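Local coordinates for protein terminal oxygenase component of carbazole (PDB 7BUG) that serves as the Rieske-type terminal oxygenase of carbazole 1,9a-dioxygenase, adding dioxygen at the angular and adjacent carbons of carbazole, at residues A[180-188]-A[198-206]; A[222-230]-A[260-268]. One frame throughout, in Å; residues are numbered along the deposited sequence.

Contact 1: A[180-188]-A[198-206]; sequences DPSHIYIHK and LALPLGFAP. With FE2 (Fe (II) ion), chain E.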
loop_
_atom_site.group_PDB
_atom_site.type_symbol
_atom_site.label_atom_id
_atom_site.label_comp_id
_atom_site.label_asym_id
_atom_site.label_seq_id
_atom_site.Cartn_x
_atom_site.Cartn_y
_atom_site.Cartn_z
ATOM N N ASP A 180 10.466 0.424 30.085
ATOM C CA ASP A 180 9.188 0.179 30.797
ATOM C C ASP A 180 9.415 -0.774 31.978
ATOM O O ASP A 180 9.854 -1.913 31.769
ATOM C CB ASP A 180 8.290 -0.434 29.736
ATOM C CG ASP A 180 6.907 -0.767 30.193
ATOM O OD1 ASP A 180 6.728 -1.007 31.429
ATOM O OD2 ASP A 180 6.052 -0.840 29.288
ATOM N N PRO A 181 9.243 -0.349 33.245
ATOM C CA PRO A 181 9.599 -1.238 34.341
ATOM C C PRO A 181 8.741 -2.518 34.415
ATOM O O PRO A 181 9.213 -3.570 34.847
ATOM C CB PRO A 181 9.421 -0.367 35.611
ATOM C CG PRO A 181 9.328 1.070 35.098
ATOM C CD PRO A 181 8.786 0.980 33.681
ATOM N N SER A 182 7.475 -2.445 34.015
ATOM C CA SER A 182 6.546 -3.610 34.168
ATOM C C SER A 182 6.556 -4.569 32.969
ATOM O O SER A 182 6.017 -5.699 33.085
ATOM C CB SER A 182 5.188 -3.134 34.455
ATOM O OG SER A 182 5.178 -2.563 35.746
ATOM N N HIS A 183 7.204 -4.224 31.849
ATOM C CA HIS A 183 7.197 -5.047 30.631
ATOM C C HIS A 183 7.941 -6.344 30.893
ATOM O O HIS A 183 7.820 -7.248 30.082
ATOM C CB HIS A 183 7.780 -4.291 29.403
ATOM C CG HIS A 183 9.215 -4.549 29.152
ATOM N ND1 HIS A 183 10.197 -3.879 29.829
ATOM C CD2 HIS A 183 9.842 -5.451 28.375
ATOM C CE1 HIS A 183 11.366 -4.328 29.449
ATOM N NE2 HIS A 183 11.201 -5.301 28.536
ATOM N N ILE A 184 8.770 -6.435 31.951
ATOM C CA ILE A 184 9.608 -7.633 32.204
ATOM C C ILE A 184 8.755 -8.895 32.425
ATOM O O ILE A 184 9.305 -9.971 32.250
ATOM C CB ILE A 184 10.516 -7.400 33.414
ATOM C CG1 ILE A 184 9.722 -7.081 34.675
ATOM C CG2 ILE A 184 11.542 -6.327 33.053
ATOM C CD1 ILE A 184 10.556 -7.121 35.937
ATOM N N TYR A 185 7.465 -8.720 32.610
ATOM C CA TYR A 185 6.468 -9.826 32.545
ATOM C C TYR A 185 6.666 -10.657 31.276
ATOM O O TYR A 185 6.590 -11.898 31.320
ATOM C CB TYR A 185 5.063 -9.253 32.680
ATOM C CG TYR A 185 3.992 -10.305 32.745
ATOM C CD1 TYR A 185 3.795 -11.030 33.915
ATOM C CD2 TYR A 185 3.242 -10.626 31.624
ATOM C CE1 TYR A 185 2.853 -12.041 33.958
ATOM C CE2 TYR A 185 2.315 -11.649 31.648
ATOM C CZ TYR A 185 2.117 -12.350 32.825
ATOM O OH TYR A 185 1.194 -13.369 32.883
ATOM N N ILE A 186 6.955 -10.022 30.123
ATOM C CA ILE A 186 7.113 -10.776 28.855
ATOM C C ILE A 186 8.340 -11.683 28.867
ATOM O O ILE A 186 8.426 -12.523 27.982
ATOM C CB ILE A 186 7.116 -9.829 27.633
ATOM C CG1 ILE A 186 8.470 -9.138 27.415
ATOM C CG2 ILE A 186 5.990 -8.832 27.761
ATOM C CD1 ILE A 186 8.540 -8.315 26.143
ATOM N N HIS A 187 9.309 -11.450 29.765
ATOM C CA HIS A 187 10.603 -12.159 29.782
ATOM C C HIS A 187 10.579 -13.347 30.773
ATOM O O HIS A 187 11.594 -14.014 30.879
ATOM C CB HIS A 187 11.710 -11.173 30.134
ATOM C CG HIS A 187 11.880 -10.083 29.123
ATOM N ND1 HIS A 187 12.226 -10.349 27.832
ATOM C CD2 HIS A 187 11.874 -8.742 29.241
ATOM C CE1 HIS A 187 12.378 -9.215 27.164
ATOM N NE2 HIS A 187 12.156 -8.241 28.001
ATOM N N LYS A 188 9.424 -13.608 31.377
ATOM C CA LYS A 188 9.297 -14.588 32.501
ATOM C C LYS A 188 9.668 -15.999 32.024
ATOM O O LYS A 188 10.177 -16.762 32.845
ATOM C CB LYS A 188 7.908 -14.498 33.131
ATOM C CG LYS A 188 6.749 -14.960 32.255
ATOM C CD LYS A 188 5.419 -14.534 32.813
ATOM C CE LYS A 188 4.250 -14.989 31.963
ATOM N NZ LYS A 188 4.192 -14.254 30.662
ATOM N N LEU A 198 18.742 -15.933 36.743
ATOM C CA LEU A 198 18.466 -14.527 37.140
ATOM C C LEU A 198 17.311 -14.457 38.137
ATOM O O LEU A 198 16.300 -15.135 37.943
ATOM C CB LEU A 198 18.115 -13.704 35.894
ATOM C CG LEU A 198 19.145 -13.713 34.772
ATOM C CD1 LEU A 198 18.704 -12.815 33.616
ATOM C CD2 LEU A 198 20.502 -13.253 35.289
ATOM N N ALA A 199 17.427 -13.601 39.135
ATOM C CA ALA A 199 16.262 -13.052 39.855
ATOM C C ALA A 199 15.512 -12.180 38.847
ATOM O O ALA A 199 16.072 -11.179 38.365
ATOM C CB ALA A 199 16.683 -12.247 41.048
ATOM N N LEU A 200 14.316 -12.571 38.448
ATOM C CA LEU A 200 13.500 -11.663 37.603
ATOM C C LEU A 200 12.099 -11.685 38.171
ATOM O O LEU A 200 11.414 -12.700 38.050
ATOM C CB LEU A 200 13.516 -12.138 36.148
ATOM C CG LEU A 200 12.919 -11.138 35.154
ATOM C CD1 LEU A 200 13.910 -9.998 34.903
ATOM C CD2 LEU A 200 12.519 -11.812 33.842
ATOM N N PRO A 201 11.643 -10.591 38.802
ATOM C CA PRO A 201 10.254 -10.504 39.238
ATOM C C PRO A 201 9.321 -10.301 38.034
ATOM O O PRO A 201 9.822 -10.028 36.953
ATOM C CB PRO A 201 10.163 -9.245 40.097
ATOM C CG PRO A 201 11.436 -8.454 39.809
ATOM C CD PRO A 201 12.418 -9.383 39.124
ATOM N N LEU A 202 8.027 -10.536 38.240
ATOM C CA LEU A 202 6.962 -10.254 37.249
ATOM C C LEU A 202 6.833 -8.746 37.077
ATOM O O LEU A 202 6.427 -8.319 35.968
ATOM C CB LEU A 202 5.632 -10.836 37.732
ATOM C CG LEU A 202 5.641 -12.346 37.938
ATOM C CD1 LEU A 202 4.268 -12.803 38.367
ATOM C CD2 LEU A 202 6.122 -13.092 36.698
ATOM N N GLY A 203 7.097 -7.997 38.145
ATOM C CA GLY A 203 6.951 -6.536 38.218
ATOM C C GLY A 203 7.275 -6.024 39.609
ATOM O O GLY A 203 7.951 -6.760 40.339
ATOM N N PHE A 204 6.742 -4.853 39.961
ATOM C CA PHE A 204 7.037 -4.106 41.207
ATOM C C PHE A 204 5.773 -3.416 41.681
ATOM O O PHE A 204 5.124 -2.742 40.884
ATOM C CB PHE A 204 8.087 -3.013 40.991
ATOM C CG PHE A 204 9.422 -3.547 40.573
ATOM C CD1 PHE A 204 9.715 -3.725 39.233
ATOM C CD2 PHE A 204 10.362 -3.905 41.519
ATOM C CE1 PHE A 204 10.935 -4.256 38.849
ATOM C CE2 PHE A 204 11.582 -4.443 41.135
ATOM C CZ PHE A 204 11.858 -4.623 39.800
ATOM N N ALA A 205 5.456 -3.543 42.970
ATOM C CA ALA A 205 4.497 -2.622 43.624
ATOM C C ALA A 205 5.303 -1.387 44.007
ATOM O O ALA A 205 6.252 -1.511 44.784
ATOM C CB ALA A 205 3.841 -3.280 44.823
ATOM N N PRO A 206 5.012 -0.204 43.425
ATOM C CA PRO A 206 5.799 1.005 43.670
ATOM C C PRO A 206 5.700 1.506 45.116
ATOM O O PRO A 206 4.606 1.471 45.648
ATOM C CB PRO A 206 5.161 2.091 42.781
ATOM C CG PRO A 206 4.239 1.342 41.833
ATOM C CD PRO A 206 3.874 0.062 42.536
HETATM FE FE FE2 E . 12.550 -6.243 27.422
HETATM O O HOH W 1 4.593 -2.021 38.523
HETATM O O HOH W 2 9.139 -11.553 34.567
HETATM O O HOH W 3 14.090 -5.866 28.301
HETATM O O HOH W 4 13.184 -4.245 26.764
#
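I184 reaches across to P201 and F204. Its CG1 stands between the backbone N and the carbonyl carbon (chi1 59°), and CD1 lies 3.2 Å from P201 O. CD1 also touches P201 CG and, at 4.1 Å, F204 CE1. Farther along the turn, CD2 of L200 packs on CB of H187 at 3.8 Å. With its ring anti to the backbone N (chi1 -175°), Y185 brings CD1 to CD2 of L202, 4.2 Å away, while CD of K188 covers one face of the ring toward its rim. The polar ends of Y185 and K188 both go to E81 of the second subunit. No direct hydrogen bond joins 180-188 to 198-206. Water 2 donates to both I184 O and P201 O, and water 1 links S182 OG to F204 O; S358 also bonds that hydroxyl.

The short 3-10 turn holding H183 and H187 supplies two ligands of the mononuclear iron in the catalytic domain of this Rieske oxygenase. H183 NE2 binds the ferrous ion at 2.0 Å and H187 NE2 at 2.1 Å; D333 completes the protein ligands, and water 4 is also bound. H183 ND1 gives a nearly straight hydrogen bond (177°) to a lone pair of D180 O, 2.8 Å away and in the imidazole plane. This fixes the ring's rotation. D180 OD2 bonds H93 of the second subunit, a ligand of that subunit's Rieske cluster.

Contact 2: A[222-230]-A[260-268]; sequences VGRKGVYDL and NDISIWLPG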
loop_
_atom_site.group_PDB
_atom_site.type_symbol
_atom_site.label_atom_id
_atom_site.label_comp_id
_atom_site.label_asym_id
_atom_site.label_seq_id
_atom_site.Cartn_x
_atom_site.Cartn_y
_atom_site.Cartn_z
ATOM N N VAL A 222 28.921 16.838 30.495
ATOM C CA VAL A 222 29.178 16.750 29.031
ATOM C C VAL A 222 27.845 16.952 28.297
ATOM O O VAL A 222 27.864 16.857 27.074
ATOM C CB VAL A 222 29.909 15.445 28.638
ATOM C CG1 VAL A 222 31.048 15.145 29.609
ATOM C CG2 VAL A 222 28.999 14.228 28.540
ATOM N N GLY A 223 26.759 17.288 29.014
ATOM C CA GLY A 223 25.478 17.681 28.409
ATOM C C GLY A 223 24.546 16.485 28.203
ATOM O O GLY A 223 23.467 16.680 27.576
ATOM N N ARG A 224 24.897 15.329 28.740
ATOM C CA ARG A 224 24.032 14.114 28.621
ATOM C C ARG A 224 22.681 14.384 29.274
ATOM O O ARG A 224 22.602 15.136 30.288
ATOM C CB ARG A 224 24.558 12.892 29.374
ATOM C CG ARG A 224 25.806 12.254 28.829
ATOM C CD ARG A 224 25.988 10.965 29.603
ATOM N NE ARG A 224 27.178 10.476 29.013
ATOM C CZ ARG A 224 28.374 10.550 29.542
ATOM N NH1 ARG A 224 29.397 10.059 28.877
ATOM N NH2 ARG A 224 28.556 11.103 30.735
ATOM N N LYS A 225 21.608 13.826 28.724
ATOM C CA LYS A 225 20.260 14.050 29.280
ATOM C C LYS A 225 19.611 12.672 29.413
ATOM O O LYS A 225 19.510 11.973 28.397
ATOM C CB LYS A 225 19.428 14.981 28.402
ATOM C CG LYS A 225 20.040 16.361 28.141
ATOM C CD LYS A 225 19.929 17.275 29.347
ATOM C CE LYS A 225 20.378 18.672 29.027
ATOM N NZ LYS A 225 21.824 18.752 29.204
ATOM N N GLY A 226 19.205 12.291 30.621
ATOM C CA GLY A 226 18.560 10.979 30.770
ATOM C C GLY A 226 17.708 10.862 32.010
ATOM O O GLY A 226 17.509 11.837 32.759
ATOM N N VAL A 227 17.162 9.678 32.193
ATOM C CA VAL A 227 16.254 9.341 33.328
ATOM C C VAL A 227 16.676 7.984 33.862
ATOM O O VAL A 227 16.799 7.046 33.080
ATOM C CB VAL A 227 14.759 9.340 32.931
ATOM C CG1 VAL A 227 13.878 9.157 34.162
ATOM C CG2 VAL A 227 14.375 10.602 32.208
ATOM N N TYR A 228 16.853 7.874 35.174
ATOM C CA TYR A 228 17.010 6.573 35.856
ATOM C C TYR A 228 15.638 6.141 36.363
ATOM O O TYR A 228 14.884 6.981 36.872
ATOM C CB TYR A 228 17.989 6.651 37.035
ATOM C CG TYR A 228 19.437 6.755 36.636
ATOM C CD1 TYR A 228 19.996 7.962 36.253
ATOM C CD2 TYR A 228 20.224 5.625 36.550
ATOM C CE1 TYR A 228 21.329 8.048 35.865
ATOM C CE2 TYR A 228 21.549 5.685 36.155
ATOM C CZ TYR A 228 22.099 6.900 35.782
ATOM O OH TYR A 228 23.403 6.925 35.363
ATOM N N ASP A 229 15.377 4.841 36.199
ATOM C CA ASP A 229 14.195 4.102 36.716
ATOM C C ASP A 229 14.548 3.663 38.140
ATOM O O ASP A 229 15.373 2.771 38.298
ATOM C CB ASP A 229 13.860 2.912 35.801
ATOM C CG ASP A 229 12.804 1.964 36.377
ATOM O OD1 ASP A 229 12.177 2.339 37.388
ATOM O OD2 ASP A 229 12.679 0.824 35.848
ATOM N N LEU A 230 13.928 4.284 39.128
ATOM C CA LEU A 230 14.174 3.989 40.557
ATOM C C LEU A 230 12.993 3.216 41.142
ATOM O O LEU A 230 12.888 3.224 42.380
ATOM C CB LEU A 230 14.361 5.301 41.319
ATOM C CG LEU A 230 15.474 6.203 40.801
ATOM C CD1 LEU A 230 15.639 7.378 41.749
ATOM C CD2 LEU A 230 16.769 5.447 40.629
ATOM N N ASN A 260 20.202 -3.480 38.430
ATOM C CA ASN A 260 20.095 -2.530 39.568
ATOM C C ASN A 260 19.976 -1.098 39.051
ATOM O O ASN A 260 19.274 -0.329 39.677
ATOM C CB ASN A 260 21.323 -2.574 40.468
ATOM C CG ASN A 260 21.567 -3.971 40.981
ATOM O OD1 ASN A 260 21.943 -4.844 40.214
ATOM N ND2 ASN A 260 21.295 -4.200 42.252
ATOM N N ASP A 261 20.699 -0.744 37.988
ATOM C CA ASP A 261 20.686 0.631 37.414
ATOM C C ASP A 261 20.152 0.551 35.979
ATOM O O ASP A 261 20.754 -0.166 35.170
ATOM C CB ASP A 261 22.065 1.302 37.404
ATOM C CG ASP A 261 22.704 1.412 38.772
ATOM O OD1 ASP A 261 21.993 1.798 39.720
ATOM O OD2 ASP A 261 23.923 1.130 38.874
ATOM N N ILE A 262 19.030 1.211 35.737
ATOM C CA ILE A 262 18.372 1.216 34.405
ATOM C C ILE A 262 18.187 2.682 34.051
ATOM O O ILE A 262 17.538 3.398 34.822
ATOM C CB ILE A 262 17.011 0.517 34.404
ATOM C CG1 ILE A 262 17.172 -0.956 34.765
ATOM C CG2 ILE A 262 16.343 0.710 33.034
ATOM C CD1 ILE A 262 15.874 -1.723 34.822
ATOM N N SER A 263 18.681 3.112 32.901
ATOM C CA SER A 263 18.536 4.529 32.522
ATOM C C SER A 263 18.332 4.628 31.013
ATOM O O SER A 263 18.817 3.750 30.268
ATOM C CB SER A 263 19.739 5.345 32.979
ATOM O OG SER A 263 20.944 4.746 32.545
ATOM N N ILE A 264 17.574 5.644 30.631
ATOM C CA ILE A 264 17.361 5.968 29.211
ATOM C C ILE A 264 17.951 7.357 28.962
ATOM O O ILE A 264 17.801 8.263 29.804
ATOM C CB ILE A 264 15.872 5.871 28.841
ATOM C CG1 ILE A 264 15.686 5.978 27.327
ATOM C CG2 ILE A 264 15.056 6.932 29.601
ATOM C CD1 ILE A 264 16.141 4.754 26.529
ATOM N N TRP A 265 18.587 7.522 27.818
ATOM C CA TRP A 265 19.320 8.774 27.472
ATOM C C TRP A 265 18.867 9.251 26.103
ATOM O O TRP A 265 18.732 8.402 25.200
ATOM C CB TRP A 265 20.822 8.474 27.477
ATOM C CG TRP A 265 21.273 7.936 28.797
ATOM C CD1 TRP A 265 21.237 6.640 29.211
ATOM C CD2 TRP A 265 21.699 8.709 29.938
ATOM N NE1 TRP A 265 21.658 6.529 30.515
ATOM C CE2 TRP A 265 21.941 7.791 30.986
ATOM C CE3 TRP A 265 21.899 10.083 30.164
ATOM C CZ2 TRP A 265 22.382 8.200 32.247
ATOM C CZ3 TRP A 265 22.301 10.479 31.418
ATOM C CH2 TRP A 265 22.546 9.552 32.434
ATOM N N LEU A 266 18.755 10.566 25.924
ATOM C CA LEU A 266 18.718 11.126 24.555
ATOM C C LEU A 266 19.988 10.717 23.822
ATOM O O LEU A 266 21.080 10.763 24.380
ATOM C CB LEU A 266 18.519 12.640 24.573
ATOM C CG LEU A 266 17.088 13.110 24.823
ATOM C CD1 LEU A 266 17.114 14.589 25.199
ATOM C CD2 LEU A 266 16.204 12.908 23.597
ATOM N N PRO A 267 19.900 10.425 22.505
ATOM C CA PRO A 267 18.646 10.527 21.737
ATOM C C PRO A 267 17.677 9.323 21.771
ATOM O O PRO A 267 16.609 9.380 21.154
ATOM C CB PRO A 267 19.153 10.661 20.288
ATOM C CG PRO A 267 20.429 9.808 20.303
ATOM C CD PRO A 267 21.048 10.099 21.646
ATOM N N GLY A 268 18.046 8.271 22.466
ATOM C CA GLY A 268 17.200 7.071 22.582
ATOM C C GLY A 268 18.067 5.844 22.767
ATOM O O GLY A 268 18.152 4.957 21.869
HETATM O O HOH W 5 22.010 12.510 26.160
HETATM O O HOH W 6 18.006 2.678 38.030
#
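I264 O accepts the shortest direct hydrogen bond between the two strands, from V227 N at 2.8 Å. V227 and I264 are a hydrogen-bonded pair of antiparallel strands 226-229 and 261-265. These are neighbours in the large antiparallel sheet of the catalytic domain, which belongs to the Bet v 1-like clan. I264 N returns a bond to V227 O, D229 N bonds I262 O with an angle of 172° at the hydrogen, and L266 N bonds K225 O. Water 6 joins D229 O to I262 N where the ladder ends.

G226 with W265 and Y228 with S263 are the non-hydrogen-bonded pairs. CA of G226 lies over one face of the indole toward its rim, 3.5 Å from W265 CE3. CB of R224 also approaches W265. NE of R224 hydrogen-bonds T149 O, and NH2 of R224 makes a salt bridge with D220. CB of S263 sits over the face of the Y228 ring, 3.7 Å from the centroid, a CH-pi contact. The S263 hydroxyl stands between the backbone N and the carbonyl carbon (chi1 52°), where OG accepts from W265 NE1 at 2.8 Å. That bond ties down the indole from within its own strand. The Y228 and W265 rings meet obliquely, their planes 89° apart, with Y228 CE1 close to W265 CZ2.

On the other face, V227 CB meets I264 CG2, and V227 also packs on A364 and L368 of helix 360-372. Near the end of the indole, Y228 OH lies at its edge, 3.5 Å from W265 CZ2.

Both contacts are largely buried and belong to the catalytic domain, with centres about 19 Å apart. Contact 2 lies nearer the centre of the chain and inside one sheet, where main-chain hydrogen bonds set the register. Contact 1 is farther out. It packs a 3-10 turn against an extended segment through apolar side chains and two bridging waters, and it borders the second subunit; no other chain touches contact 2. Metal chemistry belongs to contact 1, whereas contact 2 combines a backbone ladder with aromatic packing on one face and aliphatic packing on the other. They meet where P181 CG lies 3.4 Å from D229 OD2. The I262 side chain also comes within about 7 Å of that of H183.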